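Local coordinates for YokD protein (Bacillus subtilis, PDB 2NYG) that binds coenzyme A as a homodimeric member of the antibiotic N-acetyltransferase family and may contribute to antibiotic resistance by acetylating aminoglycosides, at the interface of chains A and B. Numbering follows the deposited sequence. Chains: chain A/B, YokD protein.

The interface of chains A and B. Residues chain A 6, 12, 44, 46; chain B 81, 86, 90, 93-94, 97.
A:Pro12 rests the CG-CD edge of its ring on one face of the B:Trp90 indole, tilted from it, and this is the tightly packed part of the homodimer contact. Its CD sits 3.5 Å from the centroid of the five-membered ring, a CH-pi contact, while CG lies over CD2 at the ring fusion. Proline suits the place because its closed ring presents two CH2 groups to the electron-rich face. Farther along the same indole, CZ3 meets CG1 of A:Val6 at 3.8 Å; that slender branch, anti to the backbone N, also touches CG2 of B:Val86, the two side chains crossing at about a right angle.

A:Trp44, one of the residues that bind coenzyme A, has CG anti to the backbone N (chi1 -172°), which extends its wide apolar indole toward the other subunit. Chain B atoms gather near the rim on one side of it, slightly farther off than at the proline contact: CZ3 of B:Trp90 beside CE3, the slim terminal CD1 of B:Ile94 3.7 Å from CH2, and the tip of B:Trp81, whose CZ3 is 3.7 Å from CZ2. A:Trp44 CH2 lies in the plane of the B:Trp81 ring.

The outlying polar end hides less surface, 24 Å² on A:Asn46 against 67 Å² on A:Pro12. The asparagine amide can donate twice. ND2 bonds to the backbone O of B:Ile94 (2.8 Å), on a lone pair but 26° out of the amide plane, and, less bent, to OG of B:Ser97 (3.0 Å), 3° from that plane. Serine serves because its hydroxyl accepts and donates together: OG donates a hydrogen bond to the backbone O of B:Ile93, 2.7 Å away and tilted from the carbonyl plane.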
ATOM      1  N   VAL A   6      16.159  -5.236  12.090  1.00 56.77           N
ATOM      2  CA  VAL A   6      17.436  -5.557  11.451  1.00 55.35           C
ATOM      3  C   VAL A   6      18.469  -6.151  12.420  1.00 57.45           C
ATOM      4  O   VAL A   6      19.349  -6.922  12.018  1.00 56.89           O
ATOM      5  CB  VAL A   6      18.050  -4.298  10.774  1.00 53.04           C
ATOM      6  CG1 VAL A   6      19.399  -4.622  10.175  1.00 49.27           C
ATOM      7  CG2 VAL A   6      17.125  -3.781   9.707  1.00 50.33           C
ATOM      8  N   PRO A  12      19.957 -11.964   6.383  1.00 45.29           N
ATOM      9  CA  PRO A  12      18.792 -11.514   5.615  1.00 43.64           C
ATOM     10  C   PRO A  12      17.868 -12.619   5.096  1.00 42.93           C
ATOM     11  O   PRO A  12      18.327 -13.624   4.549  1.00 44.09           O
ATOM     12  CB  PRO A  12      19.416 -10.725   4.455  1.00 41.86           C
ATOM     13  CG  PRO A  12      20.756 -10.365   4.933  1.00 43.21           C
ATOM     14  CD  PRO A  12      21.201 -11.573   5.700  1.00 44.15           C
ATOM     15  N   TRP A  44      14.162  -9.159   9.149  1.00 35.76           N
ATOM     16  CA  TRP A  44      14.410  -8.332   7.979  1.00 35.81           C
ATOM     17  C   TRP A  44      14.435  -9.136   6.694  1.00 34.68           C
ATOM     18  O   TRP A  44      15.176 -10.113   6.591  1.00 34.44           O
ATOM     19  CB  TRP A  44      15.747  -7.593   8.094  1.00 37.11           C
ATOM     20  CG  TRP A  44      15.909  -6.586   6.988  1.00 38.16           C
ATOM     21  CD1 TRP A  44      15.173  -5.462   6.815  1.00 39.02           C
ATOM     22  CD2 TRP A  44      16.787  -6.666   5.856  1.00 38.35           C
ATOM     23  NE1 TRP A  44      15.523  -4.833   5.651  1.00 39.36           N
ATOM     24  CE2 TRP A  44      16.511  -5.551   5.039  1.00 40.06           C
ATOM     25  CE3 TRP A  44      17.772  -7.574   5.448  1.00 39.18           C
ATOM     26  CZ2 TRP A  44      17.182  -5.314   3.834  1.00 39.61           C
ATOM     27  CZ3 TRP A  44      18.442  -7.339   4.246  1.00 38.77           C
ATOM     28  CH2 TRP A  44      18.140  -6.217   3.455  1.00 40.41           C
ATOM     29  N   ASN A  46      15.124  -8.892   2.560  1.00 31.29           N
ATOM     30  CA  ASN A  46      15.638  -8.073   1.462  1.00 30.50           C
ATOM     31  C   ASN A  46      14.575  -8.033   0.378  1.00 27.96           C
ATOM     32  O   ASN A  46      14.330  -9.021  -0.301  1.00 28.69           O
ATOM     33  CB  ASN A  46      16.951  -8.677   0.935  1.00 33.09           C
ATOM     34  CG  ASN A  46      17.574  -7.872  -0.191  1.00 36.66           C
ATOM     35  OD1 ASN A  46      17.465  -6.654  -0.242  1.00 37.28           O
ATOM     36  ND2 ASN A  46      18.263  -8.561  -1.084  1.00 37.54           N
TER
ATOM     37  N   TRP B  81      23.815   2.362   2.907  1.00 59.70           N
ATOM     38  CA  TRP B  81      22.699   2.421   3.853  1.00 58.77           C
ATOM     39  C   TRP B  81      23.142   2.867   5.245  1.00 59.75           C
ATOM     40  O   TRP B  81      24.245   2.546   5.697  1.00 59.03           O
ATOM     41  CB  TRP B  81      22.019   1.058   3.969  1.00 57.40           C
ATOM     42  CG  TRP B  81      21.376   0.604   2.714  1.00 54.98           C
ATOM     43  CD1 TRP B  81      21.271   1.306   1.559  1.00 53.41           C
ATOM     44  CD2 TRP B  81      20.718  -0.651   2.487  1.00 54.18           C
ATOM     45  NE1 TRP B  81      20.588   0.577   0.622  1.00 53.55           N
ATOM     46  CE2 TRP B  81      20.237  -0.631   1.163  1.00 53.21           C
ATOM     47  CE3 TRP B  81      20.489  -1.790   3.275  1.00 53.30           C
ATOM     48  CZ2 TRP B  81      19.535  -1.708   0.598  1.00 52.56           C
ATOM     49  CZ3 TRP B  81      19.790  -2.865   2.712  1.00 52.86           C
ATOM     50  CH2 TRP B  81      19.324  -2.811   1.383  1.00 52.50           C
ATOM     51  N   VAL B  86      23.307  -1.884   8.068  1.00 60.95           N
ATOM     52  CA  VAL B  86      23.121  -3.315   7.916  1.00 58.21           C
ATOM     53  C   VAL B  86      24.496  -3.956   7.917  1.00 58.39           C
ATOM     54  O   VAL B  86      25.430  -3.448   7.289  1.00 57.70           O
ATOM     55  CB  VAL B  86      22.376  -3.625   6.598  1.00 57.88           C
ATOM     56  CG1 VAL B  86      22.845  -4.935   6.004  1.00 57.68           C
ATOM     57  CG2 VAL B  86      20.891  -3.682   6.864  1.00 57.26           C
ATOM     58  N   TRP B  90      26.289  -8.776   5.023  1.00 54.94           N
ATOM     59  CA  TRP B  90      25.039  -8.930   4.284  1.00 53.72           C
ATOM     60  C   TRP B  90      25.031  -8.259   2.906  1.00 53.07           C
ATOM     61  O   TRP B  90      24.167  -8.546   2.081  1.00 52.72           O
ATOM     62  CB  TRP B  90      23.883  -8.324   5.079  1.00 53.60           C
ATOM     63  CG  TRP B  90      23.593  -8.930   6.417  1.00 54.22           C
ATOM     64  CD1 TRP B  90      24.297  -9.905   7.059  1.00 54.21           C
ATOM     65  CD2 TRP B  90      22.461  -8.640   7.247  1.00 54.75           C
ATOM     66  NE1 TRP B  90      23.670 -10.250   8.230  1.00 53.88           N
ATOM     67  CE2 TRP B  90      22.538  -9.490   8.370  1.00 55.55           C
ATOM     68  CE3 TRP B  90      21.382  -7.747   7.147  1.00 55.59           C
ATOM     69  CZ2 TRP B  90      21.570  -9.476   9.393  1.00 55.94           C
ATOM     70  CZ3 TRP B  90      20.419  -7.732   8.162  1.00 55.62           C
ATOM     71  CH2 TRP B  90      20.522  -8.592   9.268  1.00 55.65           C
ATOM     72  N   ILE B  93      25.140 -10.591  -0.299  1.00 48.30           N
ATOM     73  CA  ILE B  93      23.938 -11.394  -0.378  1.00 47.59           C
ATOM     74  C   ILE B  93      22.722 -10.507  -0.665  1.00 45.90           C
ATOM     75  O   ILE B  93      21.741 -10.951  -1.269  1.00 45.08           O
ATOM     76  CB  ILE B  93      23.716 -12.195   0.916  1.00 48.85           C
ATOM     77  CG1 ILE B  93      22.595 -13.207   0.696  1.00 52.09           C
ATOM     78  CG2 ILE B  93      23.374 -11.278   2.045  1.00 50.80           C
ATOM     79  CD1 ILE B  93      22.124 -13.913   1.955  1.00 57.62           C
ATOM     80  N   ILE B  94      22.797  -9.246  -0.250  1.00 45.67           N
ATOM     81  CA  ILE B  94      21.705  -8.291  -0.452  1.00 43.41           C
ATOM     82  C   ILE B  94      21.633  -7.840  -1.900  1.00 43.28           C
ATOM     83  O   ILE B  94      20.550  -7.717  -2.481  1.00 42.39           O
ATOM     84  CB  ILE B  94      21.887  -7.066   0.450  1.00 41.89           C
ATOM     85  CG1 ILE B  94      21.479  -7.429   1.876  1.00 40.85           C
ATOM     86  CG2 ILE B  94      21.076  -5.899  -0.073  1.00 43.51           C
ATOM     87  CD1 ILE B  94      21.830  -6.391   2.899  1.00 38.68           C
ATOM     88  N   SER B  97      20.407 -11.024  -4.070  1.00 39.72           N
ATOM     89  CA  SER B  97      19.022 -11.438  -3.944  1.00 38.07           C
ATOM     90  C   SER B  97      17.983 -10.333  -3.967  1.00 37.53           C
ATOM     91  O   SER B  97      16.785 -10.601  -3.870  1.00 37.57           O
ATOM     92  CB  SER B  97      18.865 -12.232  -2.648  1.00 39.37           C
ATOM     93  OG  SER B  97      19.096 -11.387  -1.532  1.00 39.75           O
TER